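Local coordinates for non-toxic crystal protein (Bacillus thuringiensis, PDB 2D42) that forms parasporal inclusions without known toxicity, although its fold closely resembles that of beta-pore-forming toxins of the aerolysin and epsilon-toxin kind, at residues Leu9-Met14 / Gln204-Pro209; Ala119-Val124 / Tyr130-Thr135; Asn198-Leu203 / Phe211-Glu216. All coordinates share one frame; numbering follows the deposited sequence.

Contact 1 of 3, residues Leu9-Met14 / Gln204-Pro209; sequences LEIYGM and QANGTP
N206 reaches from the last turn of helix 199-206 onto the flank of helix 5-19, where its amide is set between I11 and Y12. The amide oxygen comes against the backbone of the tyrosine, N206 OD1 lying 3.6 Å from Y12 CA, and also meets Y12 CB. N206 ND2 is directed to the carbonyl oxygen of E8, one turn before Y12, and passes I11 on the way, 4.0 Å from I11 CB. This hydrogen bond to E8 fixes which way round the amide sits. With CG anti to the backbone N (chi1 172°), Y12 sends its ring past the asparagine to A205. The methyl A205 CB sits in the plane of the ring at its edge, 3.7 Å from Y12 CD1. Ring and amide planes stand 46° apart, and the two side chains run nearly perpendicular to each other. The contact is small and lies at the surface; V202 of helix 199-206 also packs on Y12. G207, with positive phi, is the C-prime residue of a Schellman motif closed by T208 N to L203 O and a weak G207 N to Q204 O. The C-terminal turn of helix 199-206, ended by this motif, packs on the side of helix 5-19.

Contact 2 of 3, residues Ala119-Val124 / Tyr130-Thr135; sequences AFEGAV and YTLDAT
The ring of Y130 lies over A123, and this is the tight end of the contact. The methyl A123 CB is 3.4 Å from Y130 OH and hardly farther from Y130 CZ, so it meets the phenol end of the ring, while the backbone A123 N stands 4.1 Å above the ring plane, over its centre. Y130 CG is anti to its own carbonyl carbon (chi1 -77°), which swings the ring along the chain of 122-123. At the base of the tyrosine, Y130 CB is 4.0 Å from G122 CA and packs on E121 O. The hydroxyl is held by N126, in the connection between the two segments. L132 is packed as well and crosses E121 at about a right angle: its methyl L132 CD2 is 3.8 Å from E121 CG and equally close to F120 CA, while its other methyl lies against the carboxylate carbon.

The looser side begins at that carboxylate. The extended E121 side chain carries it to a water, which donates 2.6 Å to E121 OE1 and 3.0 Å to T131 O, bridging the two segments. That water also lies at the edge of the Y130 ring, in its plane. Beyond L132 the segments part, and A119 CA and A134 CA are already 7.8 Å from each other.

No direct hydrogen bond joins the segments, although their strands run roughly antiparallel at 151°: they belong to different sheets. Strand 114-122 pairs with strand 101-109, F120 and G122 bonding to Y103 and G101, whereas strand 129-146 pairs with strand 71-94, Y130 and L132 bonding to S87 and T85. Side-chain hydroxyls of strand 71-94 link the sheets, T85, S87 and T89 bonding to the carbonyls of A119, E121 and A123.

Contact 3 of 3, residues Asn198-Leu203 / Phe211-Glu216; sequences NIIDVL and FTISKE
A helix-turn-strand element, helix 199-206 followed by the short strand 211-214, folds back on itself here, and its apolar face is closed by L203, F211, I200 and I213. The leucine lies over one face of the phenylalanine ring. L203 CD1 forms a CH-pi contact 4.0 Å from the F211 ring centroid, 15° off the normal, and the second methyl, L203 CD2, reaches F211 CE2 at 3.8 Å, so that both branches spread over the same ring. One turn back along the helix, the methyl I213 CG2 rests against the branch point I200 CB at 3.8 Å. That methyl is anti to its backbone N, whereas the CG1 arm (chi1 -39°) takes CD1 towards the leucine, 4.2 Å from L203 CB. I213 thus touches two successive turns of the helix. The N-terminus of this helix is capped by N198, whose OD1 accepts from I200 N at 3.1 Å in a nearly straight bond, the donor standing above the carbonyl plane. A220 of strand 219-244 touches L203, F211 and I213, and F222 adds a second ring beside F211. The result is an alpha-beta unit: an N-capped helix packed through its apolar side on the following strand, which pairs with strand 219-244.

How the contacts relate
From the N terminus, helix 5-19 supplies the first segment of contact 1, whose partner arrives only after some 190 residues, when helix 199-206 ends. Contact 2 closes the short connection 125-129 entirely within that long excursion, near the middle of the molecule and about 33 Å between centres from contact 1. Contact 3 crosses contact 1: its first segment precedes 204-209 on the same helix and its second follows, so it closes the short loop 204-210, which contains the second segment of contact 1. Contacts 1 and 3 therefore tie helix 5-19, helix 199-206 and strand 211-214 together away from the centre of the chain, whereas contact 2 brings the two beta-sheets together.

Contact 1 of 3, residues Leu9-Met14 / Gln204-Pro209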
loop_
_atom_site.group_PDB
_atom_site.type_symbol
_atom_site.label_atom_id
_atom_site.label_comp_id
_atom_site.label_asym_id
_atom_site.label_seq_id
_atom_site.Cartn_x
_atom_site.Cartn_y
_atom_site.Cartn_z
ATOM N N LEU A 9 -0.378 -27.332 -0.533
ATOM C CA LEU A 9 0.625 -28.388 -0.716
ATOM C C LEU A 9 0.128 -29.654 -0.008
ATOM O O LEU A 9 0.182 -30.752 -0.554
ATOM C CB LEU A 9 1.978 -27.946 -0.124
ATOM C CG LEU A 9 3.119 -28.975 -0.141
ATOM C CD1 LEU A 9 3.467 -29.333 -1.585
ATOM C CD2 LEU A 9 4.336 -28.418 0.592
ATOM N N GLU A 10 -0.370 -29.480 1.209
ATOM C CA GLU A 10 -0.896 -30.593 1.990
ATOM C C GLU A 10 -2.081 -31.233 1.250
ATOM O O GLU A 10 -2.165 -32.459 1.140
ATOM C CB GLU A 10 -1.328 -30.091 3.373
ATOM C CG GLU A 10 -1.702 -31.179 4.366
ATOM C CD GLU A 10 -2.099 -30.603 5.715
ATOM O OE1 GLU A 10 -3.122 -29.886 5.778
ATOM O OE2 GLU A 10 -1.386 -30.858 6.709
ATOM N N ILE A 11 -2.984 -30.404 0.735
ATOM C CA ILE A 11 -4.149 -30.905 0.002
ATOM C C ILE A 11 -3.701 -31.701 -1.217
ATOM O O ILE A 11 -4.223 -32.780 -1.499
ATOM C CB ILE A 11 -5.059 -29.748 -0.467
ATOM C CG1 ILE A 11 -5.695 -29.069 0.749
ATOM C CG2 ILE A 11 -6.118 -30.269 -1.423
ATOM C CD1 ILE A 11 -6.511 -27.824 0.415
ATOM N N TYR A 12 -2.737 -31.158 -1.947
ATOM C CA TYR A 12 -2.219 -31.834 -3.121
ATOM C C TYR A 12 -1.621 -33.193 -2.741
ATOM O O TYR A 12 -1.863 -34.191 -3.411
ATOM C CB TYR A 12 -1.140 -30.990 -3.788
ATOM C CG TYR A 12 -0.430 -31.717 -4.900
ATOM C CD1 TYR A 12 -0.950 -31.732 -6.192
ATOM C CD2 TYR A 12 0.758 -32.411 -4.658
ATOM C CE1 TYR A 12 -0.301 -32.416 -7.220
ATOM C CE2 TYR A 12 1.415 -33.101 -5.676
ATOM C CZ TYR A 12 0.882 -33.097 -6.954
ATOM O OH TYR A 12 1.544 -33.746 -7.975
ATOM N N GLY A 13 -0.831 -33.209 -1.670
ATOM C CA GLY A 13 -0.196 -34.436 -1.220
ATOM C C GLY A 13 -1.179 -35.489 -0.747
ATOM O O GLY A 13 -0.997 -36.675 -1.004
ATOM N N MET A 14 -2.224 -35.059 -0.054
ATOM C CA MET A 14 -3.224 -35.989 0.435
ATOM C C MET A 14 -3.988 -36.658 -0.702
ATOM O O MET A 14 -4.283 -37.853 -0.631
ATOM C CB MET A 14 -4.176 -35.272 1.385
ATOM C CG MET A 14 -3.517 -34.938 2.709
ATOM S SD MET A 14 -4.603 -34.098 3.863
ATOM C CE MET A 14 -5.740 -35.447 4.289
ATOM N N GLN A 204 -2.228 -25.789 -9.930
ATOM C CA GLN A 204 -2.963 -26.210 -11.105
ATOM C C GLN A 204 -3.809 -27.435 -10.787
ATOM O O GLN A 204 -4.986 -27.504 -11.148
ATOM C CB GLN A 204 -1.999 -26.514 -12.246
ATOM C CG GLN A 204 -2.686 -26.660 -13.576
ATOM C CD GLN A 204 -1.780 -26.287 -14.718
ATOM O OE1 GLN A 204 -0.727 -26.896 -14.918
ATOM N NE2 GLN A 204 -2.174 -25.275 -15.476
ATOM N N ALA A 205 -3.206 -28.393 -10.090
ATOM C CA ALA A 205 -3.902 -29.619 -9.730
ATOM C C ALA A 205 -5.052 -29.335 -8.777
ATOM O O ALA A 205 -6.129 -29.908 -8.909
ATOM C CB ALA A 205 -2.930 -30.606 -9.096
ATOM N N ASN A 206 -4.823 -28.450 -7.814
ATOM C CA ASN A 206 -5.849 -28.102 -6.833
ATOM C C ASN A 206 -6.942 -27.187 -7.385
ATOM O O ASN A 206 -8.032 -27.092 -6.813
ATOM C CB ASN A 206 -5.210 -27.416 -5.625
ATOM C CG ASN A 206 -4.412 -28.368 -4.761
ATOM O OD1 ASN A 206 -4.327 -29.570 -5.042
ATOM N ND2 ASN A 206 -3.820 -27.838 -3.698
ATOM N N GLY A 207 -6.646 -26.513 -8.488
ATOM C CA GLY A 207 -7.612 -25.592 -9.056
ATOM C C GLY A 207 -7.736 -24.374 -8.156
ATOM O O GLY A 207 -8.739 -23.666 -8.189
ATOM N N THR A 208 -6.708 -24.142 -7.345
ATOM C CA THR A 208 -6.672 -23.017 -6.414
ATOM C C THR A 208 -7.077 -21.710 -7.097
ATOM O O THR A 208 -6.482 -21.308 -8.090
ATOM C CB THR A 208 -5.257 -22.852 -5.822
ATOM O OG1 THR A 208 -4.739 -24.141 -5.453
ATOM C CG2 THR A 208 -5.298 -21.954 -4.602
ATOM N N PRO A 209 -8.096 -21.023 -6.556
ATOM C CA PRO A 209 -8.599 -19.757 -7.103
ATOM C C PRO A 209 -7.603 -18.606 -7.011
ATOM O O PRO A 209 -6.812 -18.537 -6.072
ATOM C CB PRO A 209 -9.844 -19.474 -6.254
ATOM C CG PRO A 209 -10.232 -20.819 -5.727
ATOM C CD PRO A 209 -8.908 -21.443 -5.406
#

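Contact 2 of 3, residues Ala119-Val124 / Tyr130-Thr135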
loop_
_atom_site.group_PDB
_atom_site.type_symbol
_atom_site.label_atom_id
_atom_site.label_comp_id
_atom_site.label_asym_id
_atom_site.label_seq_id
_atom_site.Cartn_x
_atom_site.Cartn_y
_atom_site.Cartn_z
ATOM N N ALA A 119 1.543 7.103 -1.035
ATOM C CA ALA A 119 2.416 5.989 -0.703
ATOM C C ALA A 119 1.701 5.235 0.405
ATOM O O ALA A 119 1.048 5.847 1.266
ATOM C CB ALA A 119 3.773 6.496 -0.207
ATOM N N PHE A 120 1.787 3.910 0.362
ATOM C CA PHE A 120 1.166 3.084 1.381
ATOM C C PHE A 120 1.882 1.752 1.546
ATOM O O PHE A 120 2.692 1.354 0.693
ATOM C CB PHE A 120 -0.325 2.874 1.066
ATOM C CG PHE A 120 -0.605 2.124 -0.220
ATOM C CD1 PHE A 120 -0.920 0.766 -0.192
ATOM C CD2 PHE A 120 -0.631 2.788 -1.440
ATOM C CE1 PHE A 120 -1.264 0.083 -1.359
ATOM C CE2 PHE A 120 -0.972 2.118 -2.616
ATOM C CZ PHE A 120 -1.293 0.761 -2.577
ATOM N N GLU A 121 1.622 1.089 2.670
ATOM C CA GLU A 121 2.224 -0.209 2.943
ATOM C C GLU A 121 1.101 -1.200 3.183
ATOM O O GLU A 121 -0.010 -0.824 3.587
ATOM C CB GLU A 121 3.129 -0.157 4.177
ATOM C CG GLU A 121 4.359 0.703 4.016
ATOM C CD GLU A 121 5.256 0.666 5.246
ATOM O OE1 GLU A 121 4.755 0.349 6.344
ATOM O OE2 GLU A 121 6.460 0.968 5.120
ATOM N N GLY A 122 1.389 -2.470 2.934
ATOM C CA GLY A 122 0.384 -3.493 3.123
ATOM C C GLY A 122 0.980 -4.878 2.964
ATOM O O GLY A 122 2.093 -5.037 2.454
ATOM N N ALA A 123 0.236 -5.881 3.410
ATOM C CA ALA A 123 0.686 -7.260 3.326
ATOM C C ALA A 123 -0.389 -8.063 2.619
ATOM O O ALA A 123 -1.556 -8.028 3.010
ATOM C CB ALA A 123 0.925 -7.818 4.735
ATOM N N VAL A 124 -0.001 -8.769 1.563
ATOM C CA VAL A 124 -0.961 -9.585 0.828
ATOM C C VAL A 124 -1.124 -10.898 1.588
ATOM O O VAL A 124 -1.985 -11.711 1.259
ATOM C CB VAL A 124 -0.455 -9.910 -0.607
ATOM C CG1 VAL A 124 0.756 -10.852 -0.542
ATOM C CG2 VAL A 124 -1.576 -10.538 -1.423
ATOM N N TYR A 130 -2.852 -2.096 7.910
ATOM C CA TYR A 130 -1.500 -1.559 7.909
ATOM C C TYR A 130 -1.531 -0.057 7.659
ATOM O O TYR A 130 -2.052 0.399 6.635
ATOM C CB TYR A 130 -0.663 -2.225 6.817
ATOM C CG TYR A 130 -0.184 -3.609 7.168
ATOM C CD1 TYR A 130 1.157 -3.842 7.469
ATOM C CD2 TYR A 130 -1.064 -4.687 7.189
ATOM C CE1 TYR A 130 1.615 -5.119 7.781
ATOM C CE2 TYR A 130 -0.618 -5.970 7.501
ATOM C CZ TYR A 130 0.727 -6.175 7.795
ATOM O OH TYR A 130 1.184 -7.436 8.090
ATOM N N THR A 131 -0.952 0.707 8.577
ATOM C CA THR A 131 -0.929 2.159 8.439
ATOM C C THR A 131 0.463 2.706 8.168
ATOM O O THR A 131 1.466 2.141 8.606
ATOM C CB THR A 131 -1.469 2.838 9.701
ATOM O OG1 THR A 131 -0.617 2.521 10.807
ATOM C CG2 THR A 131 -2.871 2.358 10.000
ATOM N N LEU A 132 0.518 3.809 7.430
ATOM C CA LEU A 132 1.780 4.457 7.109
ATOM C C LEU A 132 1.634 5.970 7.210
ATOM O O LEU A 132 0.812 6.570 6.512
ATOM C CB LEU A 132 2.237 4.088 5.694
ATOM C CG LEU A 132 3.507 4.801 5.209
ATOM C CD1 LEU A 132 4.689 4.417 6.092
ATOM C CD2 LEU A 132 3.791 4.434 3.765
ATOM N N ASP A 133 2.427 6.580 8.086
ATOM C CA ASP A 133 2.405 8.027 8.256
ATOM C C ASP A 133 3.507 8.613 7.414
ATOM O O ASP A 133 4.671 8.266 7.582
ATOM C CB ASP A 133 2.640 8.429 9.710
ATOM C CG ASP A 133 1.497 8.041 10.611
ATOM O OD1 ASP A 133 0.328 8.222 10.207
ATOM O OD2 ASP A 133 1.766 7.563 11.731
ATOM N N ALA A 134 3.134 9.493 6.496
ATOM C CA ALA A 134 4.104 10.136 5.633
ATOM C C ALA A 134 4.155 11.608 6.010
ATOM O O ALA A 134 3.118 12.243 6.217
ATOM C CB ALA A 134 3.698 9.980 4.180
ATOM N N THR A 135 5.363 12.145 6.112
ATOM C CA THR A 135 5.527 13.543 6.462
ATOM C C THR A 135 5.884 14.363 5.232
ATOM O O THR A 135 6.869 14.090 4.550
ATOM C CB THR A 135 6.627 13.725 7.527
ATOM O OG1 THR A 135 6.204 13.120 8.756
ATOM C CG2 THR A 135 6.906 15.198 7.761
HETATM O O HOH W 1 2.719 -0.409 7.748
#

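Contact 3 of 3, residues Asn198-Leu203 / Phe211-Glu216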
loop_
_atom_site.group_PDB
_atom_site.type_symbol
_atom_site.label_atom_id
_atom_site.label_comp_id
_atom_site.label_asym_id
_atom_site.label_seq_id
_atom_site.Cartn_x
_atom_site.Cartn_y
_atom_site.Cartn_z
ATOM N N ASN A 198 6.655 -28.839 -7.854
ATOM C CA ASN A 198 6.697 -27.435 -8.207
ATOM C C ASN A 198 5.371 -26.872 -7.690
ATOM O O ASN A 198 4.313 -27.479 -7.894
ATOM C CB ASN A 198 6.778 -27.284 -9.724
ATOM C CG ASN A 198 7.123 -25.873 -10.154
ATOM O OD1 ASN A 198 6.633 -24.893 -9.586
ATOM N ND2 ASN A 198 7.958 -25.763 -11.178
ATOM N N ILE A 199 5.418 -25.729 -7.015
ATOM C CA ILE A 199 4.195 -25.138 -6.484
ATOM C C ILE A 199 3.172 -24.834 -7.583
ATOM O O ILE A 199 1.971 -24.818 -7.324
ATOM C CB ILE A 199 4.492 -23.846 -5.677
ATOM C CG1 ILE A 199 3.240 -23.419 -4.897
ATOM C CG2 ILE A 199 4.931 -22.718 -6.619
ATOM C CD1 ILE A 199 2.763 -24.451 -3.869
ATOM N N ILE A 200 3.631 -24.610 -8.813
ATOM C CA ILE A 200 2.689 -24.315 -9.894
ATOM C C ILE A 200 1.847 -25.538 -10.246
ATOM O O ILE A 200 0.689 -25.412 -10.652
ATOM C CB ILE A 200 3.407 -23.809 -11.173
ATOM C CG1 ILE A 200 4.220 -24.935 -11.814
ATOM C CG2 ILE A 200 4.304 -22.616 -10.828
ATOM C CD1 ILE A 200 4.859 -24.544 -13.138
ATOM N N ASP A 201 2.422 -26.729 -10.082
ATOM C CA ASP A 201 1.693 -27.953 -10.383
ATOM C C ASP A 201 0.673 -28.228 -9.290
ATOM O O ASP A 201 -0.386 -28.807 -9.546
ATOM C CB ASP A 201 2.655 -29.130 -10.520
ATOM C CG ASP A 201 3.619 -28.965 -11.683
ATOM O OD1 ASP A 201 3.159 -28.659 -12.804
ATOM O OD2 ASP A 201 4.838 -29.145 -11.478
ATOM N N VAL A 202 0.993 -27.805 -8.072
ATOM C CA VAL A 202 0.091 -27.983 -6.935
ATOM C C VAL A 202 -1.158 -27.119 -7.136
ATOM O O VAL A 202 -2.288 -27.593 -6.989
ATOM C CB VAL A 202 0.774 -27.566 -5.611
ATOM C CG1 VAL A 202 -0.242 -27.531 -4.480
ATOM C CG2 VAL A 202 1.891 -28.536 -5.281
ATOM N N LEU A 203 -0.935 -25.851 -7.475
ATOM C CA LEU A 203 -2.014 -24.891 -7.697
ATOM C C LEU A 203 -2.872 -25.305 -8.879
ATOM O O LEU A 203 -4.095 -25.192 -8.847
ATOM C CB LEU A 203 -1.430 -23.493 -7.947
ATOM C CG LEU A 203 -0.649 -22.892 -6.770
ATOM C CD1 LEU A 203 0.129 -21.669 -7.209
ATOM C CD2 LEU A 203 -1.618 -22.550 -5.652
ATOM N N PHE A 211 -5.237 -17.748 -9.417
ATOM C CA PHE A 211 -3.963 -17.931 -10.105
ATOM C C PHE A 211 -4.042 -18.260 -11.588
ATOM O O PHE A 211 -4.974 -18.916 -12.044
ATOM C CB PHE A 211 -3.176 -19.065 -9.448
ATOM C CG PHE A 211 -2.758 -18.797 -8.038
ATOM C CD1 PHE A 211 -1.522 -18.213 -7.766
ATOM C CD2 PHE A 211 -3.563 -19.192 -6.974
ATOM C CE1 PHE A 211 -1.090 -18.035 -6.454
ATOM C CE2 PHE A 211 -3.139 -19.015 -5.658
ATOM C CZ PHE A 211 -1.898 -18.438 -5.400
ATOM N N THR A 212 -3.050 -17.795 -12.337
ATOM C CA THR A 212 -2.947 -18.133 -13.747
ATOM C C THR A 212 -1.553 -18.743 -13.756
ATOM O O THR A 212 -0.626 -18.176 -13.181
ATOM C CB THR A 212 -3.018 -16.906 -14.678
ATOM O OG1 THR A 212 -1.875 -16.074 -14.477
ATOM C CG2 THR A 212 -4.295 -16.113 -14.406
ATOM N N ILE A 213 -1.418 -19.908 -14.380
ATOM C CA ILE A 213 -0.151 -20.636 -14.407
ATOM C C ILE A 213 0.652 -20.502 -15.692
ATOM O O ILE A 213 0.097 -20.516 -16.784
ATOM C CB ILE A 213 -0.388 -22.145 -14.196
ATOM C CG1 ILE A 213 -1.492 -22.374 -13.152
ATOM C CG2 ILE A 213 0.919 -22.821 -13.802
ATOM C CD1 ILE A 213 -1.210 -21.809 -11.786
ATOM N N SER A 214 1.968 -20.405 -15.557
ATOM C CA SER A 214 2.831 -20.314 -16.725
ATOM C C SER A 214 3.966 -21.334 -16.660
ATOM O O SER A 214 4.992 -21.085 -16.032
ATOM C CB SER A 214 3.426 -18.913 -16.847
ATOM O OG SER A 214 4.290 -18.839 -17.972
ATOM N N LYS A 215 3.781 -22.485 -17.296
ATOM C CA LYS A 215 4.838 -23.498 -17.299
ATOM C C LYS A 215 6.064 -22.844 -17.912
ATOM O O LYS A 215 7.178 -22.996 -17.413
ATOM C CB LYS A 215 4.445 -24.717 -18.139
ATOM C CG LYS A 215 3.272 -25.512 -17.592
ATOM C CD LYS A 215 1.977 -24.722 -17.693
ATOM C CE LYS A 215 0.786 -25.533 -17.222
ATOM N NZ LYS A 215 -0.477 -24.779 -17.445
ATOM N N GLU A 216 5.840 -22.105 -18.994
ATOM C CA GLU A 216 6.915 -21.408 -19.690
ATOM C C GLU A 216 7.859 -20.701 -18.721
ATOM O O GLU A 216 9.061 -20.962 -18.714
ATOM C CB GLU A 216 6.338 -20.370 -20.658
ATOM C CG GLU A 216 5.682 -20.928 -21.923
ATOM C CD GLU A 216 4.390 -21.679 -21.654
ATOM O OE1 GLU A 216 3.519 -21.140 -20.933
ATOM O OE2 GLU A 216 4.244 -22.807 -22.180
#